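Local coordinates for protein endo-1,4-b-d-mannanase (Trichoderma reesei, PDB 1QNR) that hydrolyses internal beta-1,4-mannosidic bonds in the backbone of mannans, as an endo-acting glycoside hydrolase of family 5, at residues W28-T33 / Q90-V95; D37-F42 / V96-Q101; S43-S48 / H102-I107. All coordinates share one frame; numbering follows the deposited sequence.

The three contacts run along helix 90-102 and its continuation, which meet first loop 28-33 and then helix 35-47, on one flank of the TIM barrel. Contact 1 lies by the loop after strand 21-25, so it faces the strand C-terminal ends, where family 5 enzymes have their active site. Contacts 1 and 2 have centres about 9 Å apart, contacts 2 and 3 about 7 Å, and contacts 1 and 3 about 15 Å. Phe42 joins all three: its CE1 is 3.8 Å from Cys29 SG of contact 1, and its CG is 3.8 Å from Leu104 CD1 of contact 3. The side chain of Ser43 is about 9 Å from an N-acetylglucosamine, a glycosylation sugar.

Contact 1. Residues W28-T33 / Q90-V95; sequences WCSFLT and QTLDYV
Thr91, in the first turns of helix 90-102, meets the backbone of Ser30 and Leu32 in the loop that follows strand 21-25 of the TIM barrel. Its CB stands 3.6 Å from Ser30 O and 3.9 Å from Leu32 O. A chi1 of 62° puts OG1 between the backbone N and the carbonyl carbon, and OG1 comes within 2.9 Å of Ser30 O. Gly88 O is also within reach of that hydroxyl, so which carbonyl takes its proton stays open. The other branch, CG2, is anti to the carbonyl carbon and approaches Leu32 O more loosely, at 4.2 Å.

One helical turn later, Val95 points at the same 3-10 turn of residues 29-31, its CG2 resting 3.5 Å from Cys29 O. Cys29 is itself tethered by its disulfide to Cys26, which probably restrains the loop beside Val95. The Ser30 hydroxyl is bonded to Trp56 O, while its approach to the Leu92 side chain is a plain van der Waals contact, OG to CD1 3.9 Å. A water completes the buried junction, placed 3.0 Å from both Leu32 O and Thr91 O.

Contact 2. Residues D37-F42 / V96-Q101; sequences DVDSTF and VQSAEQ
Val38 begins the contact by laying CG1 against the side chain of Ser98, CG1 to CB 3.6 Å. With CG1 anti to the backbone N (chi1 174°), this methyl is the branch that reaches the opposite helix.

Next along the helix, Asp39 supplies the polar link. Ser98 OG donates to Asp39 OD1 over 3.0 Å, and OD1 receives it on its anti lone pair, away from OD2. OD2 in turn lies very close to the hydroxyl of Tyr94, one turn earlier on helix 90-102, a probable hydrogen bond; together the two hydroxyls would limit rotation of the carboxylate about the CB-CG bond. The donation from Ser98 OG would tend to stabilise negative charge on OD1. An alanine here would probably leave Ser98 OG without its acceptor across the interface and Tyr94 OH without its carboxylate partner.

At Phe42 the contact passes to an aromatic ring packed against Ser98 and Ala99. The ring approaches Ala99 by an edge: Ala99 N lies near the ring plane, 3.8 Å from CD2, and Ala99 CB is 4.1 Å from CE2. Ser98 OG comes closer, 3.4 Å from CD2, but obliquely to the ring. Ser98 therefore sits between all three residues of the first helix, its CB and OG both near Val38 and Asp39, and OG also against Phe42.

The two short helical segments run in roughly the same direction, their axes 9.9 Å apart at closest and crossing at -36°, as expected of neighbouring outer helices of a TIM barrel. Beneath them, Val96 and Ala99 rest on Leu106 of strand 105-109, while Phe42 also touches Val95, His102 and Leu104, where helix 90-102 leads into the loop before that strand.

Contact 3. Residues S43-S48 / H102-I107; sequences SHISSS and HNLKLI
His102 turns one face of its imidazole to the backbone of Ser43. The amide N of Ser43 lies 3.7 Å above the ring plane, displaced toward the rim, and Ser43 CA is 3.7 Å from His102 CD2. Ser43 CB adds a contact of 4.0 Å with NE2 of the same ring. Beside this, Leu104 CD2 touches two residues of helix 35-47: Ile45 CG2 and Ser46 CB, each at 4.1 Å. The Ile45 and Leu104 side chains cross at about a right angle, and the touch is between those two methyl groups. Ser46 OG is near His102 O, and a water 3.0 Å from Ser46 OG and 3.1 Å from His102 O would bridge them; since Ser46 is modelled in two conformers, this link is doubtful.

The second shell sets these groups in place. His102 ND1 is hydrogen-bonded to Ser98 O, one helical turn back, which helps to hold the rotation of the ring that presents a face to Ser43. Asn103 ends helix 90-102 in a Schellman motif, with phi 61°, and the chain turns there so that Leu104 can point at helix 35-47 before strand 105-109 starts. A probable hydrogen bond from Leu104 N to Ala99 O ties the turn back to the helix. Ile45 also rests on Val53 of strand 52-54 and on Trp308, which anchors its end of the contact to the barrel strands; strand 105-109 pairs parallel with 52-54.

Chemically, this contact rests on the packing of a ring face and methyl groups more than on direct polar bonds. Because a carbonyl faces His102 ND1, that nitrogen probably carries a proton; the ring's place at the helix C-terminus and its contact with Asp39 would tend to favour the doubly protonated form.

Contact 1. Residues W28-T33 / Q90-V95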
loop_
_atom_site.group_PDB
_atom_site.type_symbol
_atom_site.label_atom_id
_atom_site.label_comp_id
_atom_site.label_asym_id
_atom_site.label_seq_id
_atom_site.Cartn_x
_atom_site.Cartn_y
_atom_site.Cartn_z
ATOM N N TRP A 28 5.671 -8.619 3.454
ATOM C CA TRP A 28 6.400 -9.893 3.358
ATOM C C TRP A 28 5.455 -11.091 3.400
ATOM O O TRP A 28 5.829 -12.243 3.037
ATOM C CB TRP A 28 7.428 -9.938 4.529
ATOM C CG TRP A 28 6.873 -9.581 5.893
ATOM C CD1 TRP A 28 6.984 -8.357 6.508
ATOM C CD2 TRP A 28 6.118 -10.426 6.829
ATOM N NE1 TRP A 28 6.304 -8.387 7.753
ATOM C CE2 TRP A 28 5.786 -9.650 7.953
ATOM C CE3 TRP A 28 5.679 -11.788 6.807
ATOM C CZ2 TRP A 28 5.107 -10.126 9.097
ATOM C CZ3 TRP A 28 4.944 -12.249 7.927
ATOM C CH2 TRP A 28 4.675 -11.417 9.028
ATOM N N CYS A 29 4.173 -10.845 3.723
ATOM C CA CYS A 29 3.203 -11.941 3.734
ATOM C C CYS A 29 3.077 -12.616 2.361
ATOM O O CYS A 29 2.921 -13.843 2.174
ATOM C CB CYS A 29 1.810 -11.298 4.144
ATOM S SG CYS A 29 1.526 -11.087 5.993
ATOM N N SER A 30 3.238 -11.774 1.285
ATOM C CA SER A 30 3.139 -12.292 -0.103
ATOM C C SER A 30 4.232 -13.256 -0.526
ATOM O O SER A 30 4.053 -13.898 -1.580
ATOM C CB SER A 30 3.317 -11.067 -1.117
ATOM O OG SER A 30 2.256 -10.154 -0.776
ATOM N N PHE A 31 5.340 -13.338 0.232
ATOM C CA PHE A 31 6.477 -14.167 -0.208
ATOM C C PHE A 31 6.663 -15.375 0.724
ATOM O O PHE A 31 7.661 -16.104 0.604
ATOM C CB PHE A 31 7.762 -13.273 -0.214
ATOM C CG PHE A 31 7.604 -11.953 -0.961
ATOM C CD1 PHE A 31 6.891 -11.922 -2.179
ATOM C CD2 PHE A 31 8.269 -10.814 -0.507
ATOM C CE1 PHE A 31 6.772 -10.667 -2.856
ATOM C CE2 PHE A 31 8.200 -9.627 -1.220
ATOM C CZ PHE A 31 7.406 -9.527 -2.365
ATOM N N LEU A 32 5.752 -15.587 1.645
ATOM C CA LEU A 32 5.809 -16.795 2.517
ATOM C C LEU A 32 5.526 -18.042 1.668
ATOM O O LEU A 32 4.491 -18.112 0.981
ATOM C CB LEU A 32 4.768 -16.644 3.640
ATOM C CG LEU A 32 5.052 -15.530 4.635
ATOM C CD1 LEU A 32 3.845 -15.338 5.581
ATOM C CD2 LEU A 32 6.319 -15.734 5.487
ATOM N N THR A 33 6.322 -19.106 1.834
ATOM C CA THR A 33 6.088 -20.316 1.027
ATOM C C THR A 33 5.393 -21.417 1.822
ATOM O O THR A 33 4.839 -22.363 1.214
ATOM C CB THR A 33 7.379 -20.941 0.481
ATOM O OG1 THR A 33 8.289 -21.270 1.533
ATOM C CG2 THR A 33 7.984 -20.018 -0.580
ATOM N N GLN A 90 1.413 -18.223 -7.468
ATOM C CA GLN A 90 0.665 -19.100 -6.539
ATOM C C GLN A 90 0.954 -18.768 -5.111
ATOM O O GLN A 90 0.035 -19.083 -4.258
ATOM C CB GLN A 90 1.050 -20.581 -6.863
ATOM C CG GLN A 90 0.593 -21.046 -8.228
ATOM C CD GLN A 90 0.898 -22.522 -8.521
ATOM O OE1 GLN A 90 0.893 -23.305 -7.571
ATOM N NE2 GLN A 90 1.073 -22.850 -9.782
ATOM N N THR A 91 2.025 -18.154 -4.626
ATOM C CA THR A 91 2.215 -17.724 -3.244
ATOM C C THR A 91 1.194 -16.608 -2.952
ATOM O O THR A 91 0.557 -16.626 -1.883
ATOM C CB THR A 91 3.631 -17.261 -2.734
ATOM O OG1 THR A 91 4.013 -16.075 -3.501
ATOM C CG2 THR A 91 4.620 -18.356 -3.171
ATOM N N LEU A 92 1.031 -15.635 -3.895
ATOM C CA LEU A 92 -0.030 -14.599 -3.674
ATOM C C LEU A 92 -1.449 -15.192 -3.756
ATOM O O LEU A 92 -2.315 -14.726 -2.946
ATOM C CB LEU A 92 0.152 -13.502 -4.741
ATOM C CG LEU A 92 -0.721 -12.237 -4.572
ATOM C CD1 LEU A 92 -0.476 -11.517 -3.242
ATOM C CD2 LEU A 92 -0.434 -11.266 -5.744
ATOM N N ASP A 93 -1.641 -16.270 -4.531
ATOM C CA ASP A 93 -3.008 -16.849 -4.539
ATOM C C ASP A 93 -3.378 -17.340 -3.129
ATOM O O ASP A 93 -4.537 -17.239 -2.681
ATOM C CB ASP A 93 -3.087 -18.073 -5.473
ATOM C CG ASP A 93 -2.956 -17.788 -6.944
ATOM O OD1 ASP A 93 -3.095 -16.625 -7.379
ATOM O OD2 ASP A 93 -2.782 -18.792 -7.706
ATOM N N TYR A 94 -2.423 -17.940 -2.387
ATOM C CA TYR A 94 -2.721 -18.435 -1.040
ATOM C C TYR A 94 -3.053 -17.312 -0.066
ATOM O O TYR A 94 -3.857 -17.421 0.852
ATOM C CB TYR A 94 -1.635 -19.424 -0.513
ATOM C CG TYR A 94 -2.201 -20.133 0.738
ATOM C CD1 TYR A 94 -3.132 -21.179 0.593
ATOM C CD2 TYR A 94 -1.922 -19.701 2.027
ATOM C CE1 TYR A 94 -3.710 -21.788 1.702
ATOM C CE2 TYR A 94 -2.505 -20.305 3.130
ATOM C CZ TYR A 94 -3.391 -21.341 2.966
ATOM O OH TYR A 94 -3.957 -21.998 4.067
ATOM N N VAL A 95 -2.304 -16.157 -0.209
ATOM C CA VAL A 95 -2.616 -14.981 0.607
ATOM C C VAL A 95 -4.040 -14.522 0.389
ATOM O O VAL A 95 -4.744 -14.212 1.365
ATOM C CB VAL A 95 -1.569 -13.852 0.291
ATOM C CG1 VAL A 95 -1.948 -12.554 1.023
ATOM C CG2 VAL A 95 -0.191 -14.291 0.731
HETATM O O HOH W 1 1.663 -18.487 0.127
#

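Contact 2. Residues D37-F42 / V96-Q101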
loop_
_atom_site.group_PDB
_atom_site.type_symbol
_atom_site.label_atom_id
_atom_site.label_comp_id
_atom_site.label_asym_id
_atom_site.label_seq_id
_atom_site.Cartn_x
_atom_site.Cartn_y
_atom_site.Cartn_z
ATOM N N ASP A 37 2.316 -20.570 7.740
ATOM C CA ASP A 37 2.812 -19.279 8.205
ATOM C C ASP A 37 1.929 -18.115 7.753
ATOM O O ASP A 37 1.726 -17.146 8.504
ATOM C CB ASP A 37 4.256 -19.087 7.729
ATOM C CG ASP A 37 5.240 -20.124 8.288
ATOM O OD1 ASP A 37 4.911 -20.820 9.264
ATOM O OD2 ASP A 37 6.343 -20.198 7.662
ATOM N N VAL A 38 1.292 -18.206 6.584
ATOM C CA VAL A 38 0.271 -17.204 6.212
ATOM C C VAL A 38 -0.933 -17.369 7.141
ATOM O O VAL A 38 -1.450 -16.342 7.703
ATOM C CB VAL A 38 -0.201 -17.430 4.745
ATOM C CG1 VAL A 38 -1.371 -16.497 4.395
ATOM C CG2 VAL A 38 0.963 -17.251 3.768
ATOM N N ASP A 39 -1.365 -18.604 7.460
ATOM C CA ASP A 39 -2.585 -18.778 8.273
ATOM C C ASP A 39 -2.354 -18.318 9.709
ATOM O O ASP A 39 -3.218 -17.631 10.284
ATOM C CB ASP A 39 -3.020 -20.255 8.236
ATOM C CG ASP A 39 -3.613 -20.554 6.814
ATOM O OD1 ASP A 39 -4.242 -19.760 6.097
ATOM O OD2 ASP A 39 -3.458 -21.653 6.420
ATOM N N SER A 40 -1.148 -18.578 10.310
ATOM C CA SER A 40 -0.998 -18.102 11.693
ATOM C C SER A 40 -0.924 -16.581 11.751
ATOM O O SER A 40 -1.496 -15.955 12.652
ATOM C CB SER A 40 0.204 -18.768 12.402
ATOM O OG SER A 40 1.429 -18.559 11.718
ATOM N N THR A 41 -0.255 -15.952 10.795
ATOM C CA THR A 41 -0.128 -14.488 10.788
ATOM C C THR A 41 -1.509 -13.832 10.588
ATOM O O THR A 41 -1.893 -12.891 11.319
ATOM C CB THR A 41 0.831 -14.079 9.650
ATOM O OG1 THR A 41 2.130 -14.713 9.880
ATOM C CG2 THR A 41 1.041 -12.546 9.616
ATOM N N PHE A 42 -2.293 -14.329 9.599
ATOM C CA PHE A 42 -3.637 -13.747 9.388
ATOM C C PHE A 42 -4.576 -14.080 10.531
ATOM O O PHE A 42 -5.472 -13.230 10.853
ATOM C CB PHE A 42 -4.181 -14.176 8.007
ATOM C CG PHE A 42 -3.653 -13.370 6.855
ATOM C CD1 PHE A 42 -2.609 -12.445 6.941
ATOM C CD2 PHE A 42 -4.291 -13.514 5.616
ATOM C CE1 PHE A 42 -2.204 -11.658 5.828
ATOM C CE2 PHE A 42 -3.889 -12.768 4.530
ATOM C CZ PHE A 42 -2.841 -11.836 4.625
ATOM N N VAL A 96 -4.473 -14.462 -0.877
ATOM C CA VAL A 96 -5.893 -14.083 -1.110
ATOM C C VAL A 96 -6.864 -15.162 -0.578
ATOM O O VAL A 96 -7.863 -14.772 0.057
ATOM C CB VAL A 96 -6.122 -13.881 -2.617
ATOM C CG1 VAL A 96 -7.590 -13.595 -2.939
ATOM C CG2 VAL A 96 -5.221 -12.751 -3.140
ATOM N N GLN A 97 -6.536 -16.450 -0.696
ATOM C CA GLN A 97 -7.354 -17.543 -0.137
ATOM C C GLN A 97 -7.493 -17.378 1.372
ATOM O O GLN A 97 -8.596 -17.494 1.939
ATOM C CB GLN A 97 -6.731 -18.923 -0.528
ATOM C CG GLN A 97 -7.532 -20.075 0.106
ATOM C CD GLN A 97 -6.971 -21.457 0.008
ATOM O OE1 GLN A 97 -7.354 -22.397 0.826
ATOM N NE2 GLN A 97 -6.119 -21.771 -0.919
ATOM N N SER A 98 -6.374 -17.092 2.075
ATOM C CA SER A 98 -6.379 -16.930 3.557
ATOM C C SER A 98 -7.132 -15.690 3.967
ATOM O O SER A 98 -7.842 -15.629 5.009
ATOM C CB SER A 98 -4.891 -16.931 4.031
ATOM O OG SER A 98 -4.890 -16.890 5.470
ATOM N N ALA A 99 -7.013 -14.576 3.184
ATOM C CA ALA A 99 -7.806 -13.351 3.511
ATOM C C ALA A 99 -9.298 -13.672 3.396
ATOM O O ALA A 99 -10.109 -13.254 4.262
ATOM C CB ALA A 99 -7.413 -12.216 2.537
ATOM N N GLU A 100 -9.716 -14.411 2.344
ATOM C CA GLU A 100 -11.139 -14.793 2.251
ATOM C C GLU A 100 -11.568 -15.619 3.482
ATOM O O GLU A 100 -12.677 -15.362 4.035
ATOM C CB GLU A 100 -11.346 -15.639 0.980
ATOM C CG GLU A 100 -11.164 -14.859 -0.341
ATOM C CD GLU A 100 -11.291 -15.724 -1.573
ATOM O OE1 GLU A 100 -11.198 -16.962 -1.522
ATOM O OE2 GLU A 100 -11.437 -15.112 -2.659
ATOM N N GLN A 101 -10.749 -16.543 3.946
ATOM C CA GLN A 101 -11.128 -17.394 5.083
ATOM C C GLN A 101 -11.178 -16.634 6.388
ATOM O O GLN A 101 -12.003 -16.965 7.277
ATOM C CB GLN A 101 -10.087 -18.532 5.195
ATOM C CG GLN A 101 -10.165 -19.462 6.412
ATOM C CD GLN A 101 -8.944 -20.413 6.430
ATOM O OE1 GLN A 101 -8.597 -20.948 5.333
ATOM N NE2 GLN A 101 -8.430 -20.442 7.632
#

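Contact 3. Residues S43-S48 / H102-I107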
loop_
_atom_site.group_PDB
_atom_site.type_symbol
_atom_site.label_atom_id
_atom_site.label_comp_id
_atom_site.label_asym_id
_atom_site.label_seq_id
_atom_site.Cartn_x
_atom_site.Cartn_y
_atom_site.Cartn_z
ATOM N N SER A 43 -4.421 -15.224 11.204
ATOM C CA SER A 43 -5.242 -15.472 12.412
ATOM C C SER A 43 -4.990 -14.399 13.451
ATOM O O SER A 43 -5.884 -13.803 14.079
ATOM C CB SER A 43 -4.963 -16.915 12.961
ATOM O OG SER A 43 -5.770 -17.133 14.161
ATOM N N HIS A 44 -3.724 -14.005 13.696
ATOM C CA HIS A 44 -3.356 -12.992 14.707
ATOM C C HIS A 44 -3.833 -11.587 14.341
ATOM O O HIS A 44 -4.318 -10.823 15.192
ATOM C CB HIS A 44 -1.816 -12.987 14.846
ATOM C CG HIS A 44 -1.252 -14.291 15.294
ATOM N ND1 HIS A 44 0.089 -14.557 15.106
ATOM C CD2 HIS A 44 -1.758 -15.405 15.920
ATOM C CE1 HIS A 44 0.397 -15.780 15.541
ATOM N NE2 HIS A 44 -0.711 -16.325 16.049
ATOM N N ILE A 45 -3.690 -11.231 13.031
ATOM C CA ILE A 45 -4.205 -9.895 12.603
ATOM C C ILE A 45 -5.733 -9.838 12.757
ATOM O O ILE A 45 -6.252 -8.845 13.303
ATOM C CB ILE A 45 -3.789 -9.676 11.113
ATOM C CG1 ILE A 45 -2.284 -9.479 11.037
ATOM C CG2 ILE A 45 -4.525 -8.489 10.470
ATOM C CD1 ILE A 45 -1.735 -9.413 9.586
ATOM N N SER A 46 -6.466 -10.886 12.362
ATOM C CA SER A 46 -7.923 -10.881 12.492
ATOM C C SER A 46 -8.367 -10.893 13.959
ATOM O O SER A 46 -9.266 -10.110 14.338
ATOM C CB SER A 46 -8.490 -12.012 11.678
ATOM O OG SER A 46 -9.904 -12.184 11.948
ATOM N N SER A 47 -7.745 -11.741 14.803
ATOM C CA SER A 47 -8.184 -11.735 16.232
ATOM C C SER A 47 -7.831 -10.459 16.973
ATOM O O SER A 47 -8.444 -10.049 17.994
ATOM C CB SER A 47 -7.644 -12.990 16.937
ATOM O OG SER A 47 -6.270 -12.919 17.079
ATOM N N SER A 48 -6.841 -9.655 16.485
ATOM C CA SER A 48 -6.542 -8.338 17.052
ATOM C C SER A 48 -7.593 -7.292 16.668
ATOM O O SER A 48 -7.582 -6.192 17.251
ATOM C CB SER A 48 -5.160 -7.886 16.469
ATOM O OG SER A 48 -4.084 -8.676 16.941
ATOM N N HIS A 102 -10.285 -15.651 6.593
ATOM C CA HIS A 102 -10.160 -14.894 7.835
ATOM C C HIS A 102 -10.967 -13.601 7.801
ATOM O O HIS A 102 -10.856 -12.792 8.745
ATOM C CB HIS A 102 -8.679 -14.643 8.225
ATOM C CG HIS A 102 -7.892 -15.863 8.635
ATOM N ND1 HIS A 102 -7.124 -16.577 7.758
ATOM C CD2 HIS A 102 -7.787 -16.515 9.872
ATOM C CE1 HIS A 102 -6.554 -17.629 8.400
ATOM N NE2 HIS A 102 -6.962 -17.562 9.615
ATOM N N ASN A 103 -11.711 -13.327 6.751
ATOM C CA ASN A 103 -12.533 -12.131 6.618
ATOM C C ASN A 103 -11.679 -10.852 6.660
ATOM O O ASN A 103 -12.061 -9.873 7.342
ATOM C CB ASN A 103 -13.661 -12.148 7.707
ATOM C CG ASN A 103 -14.533 -13.418 7.647
ATOM O OD1 ASN A 103 -15.107 -13.654 6.584
ATOM N ND2 ASN A 103 -14.547 -14.185 8.733
ATOM N N LEU A 104 -10.566 -10.927 5.975
ATOM C CA LEU A 104 -9.695 -9.721 5.862
ATOM C C LEU A 104 -9.733 -9.175 4.417
ATOM O O LEU A 104 -10.028 -9.954 3.498
ATOM C CB LEU A 104 -8.210 -10.122 6.166
ATOM C CG LEU A 104 -7.935 -10.463 7.646
ATOM C CD1 LEU A 104 -6.530 -11.079 7.802
ATOM C CD2 LEU A 104 -8.126 -9.268 8.592
ATOM N N LYS A 105 -9.440 -7.883 4.261
ATOM C CA LYS A 105 -9.395 -7.290 2.905
ATOM C C LYS A 105 -7.931 -6.868 2.600
ATOM O O LYS A 105 -7.209 -6.531 3.561
ATOM C CB LYS A 105 -10.261 -6.006 2.836
ATOM C CG LYS A 105 -11.737 -6.292 3.317
ATOM C CD LYS A 105 -12.448 -7.339 2.475
ATOM C CE LYS A 105 -13.922 -7.423 2.935
ATOM N NZ LYS A 105 -14.575 -8.635 2.285
ATOM N N LEU A 106 -7.546 -6.870 1.333
ATOM C CA LEU A 106 -6.151 -6.569 0.980
ATOM C C LEU A 106 -5.950 -5.351 0.043
ATOM O O LEU A 106 -6.704 -5.159 -0.932
ATOM C CB LEU A 106 -5.604 -7.774 0.182
ATOM C CG LEU A 106 -5.663 -9.154 0.910
ATOM C CD1 LEU A 106 -5.268 -10.260 -0.069
ATOM C CD2 LEU A 106 -4.719 -9.076 2.132
ATOM N N ILE A 107 -4.929 -4.521 0.372
ATOM C CA ILE A 107 -4.505 -3.451 -0.576
ATOM C C ILE A 107 -3.282 -4.019 -1.297
ATOM O O ILE A 107 -2.323 -4.439 -0.613
ATOM C CB ILE A 107 -4.225 -2.128 0.135
ATOM C CG1 ILE A 107 -5.542 -1.589 0.722
ATOM C CG2 ILE A 107 -3.572 -1.103 -0.862
ATOM C CD1 ILE A 107 -5.414 -0.281 1.559
HETATM O O HOH W 2 -11.592 -10.307 10.359
#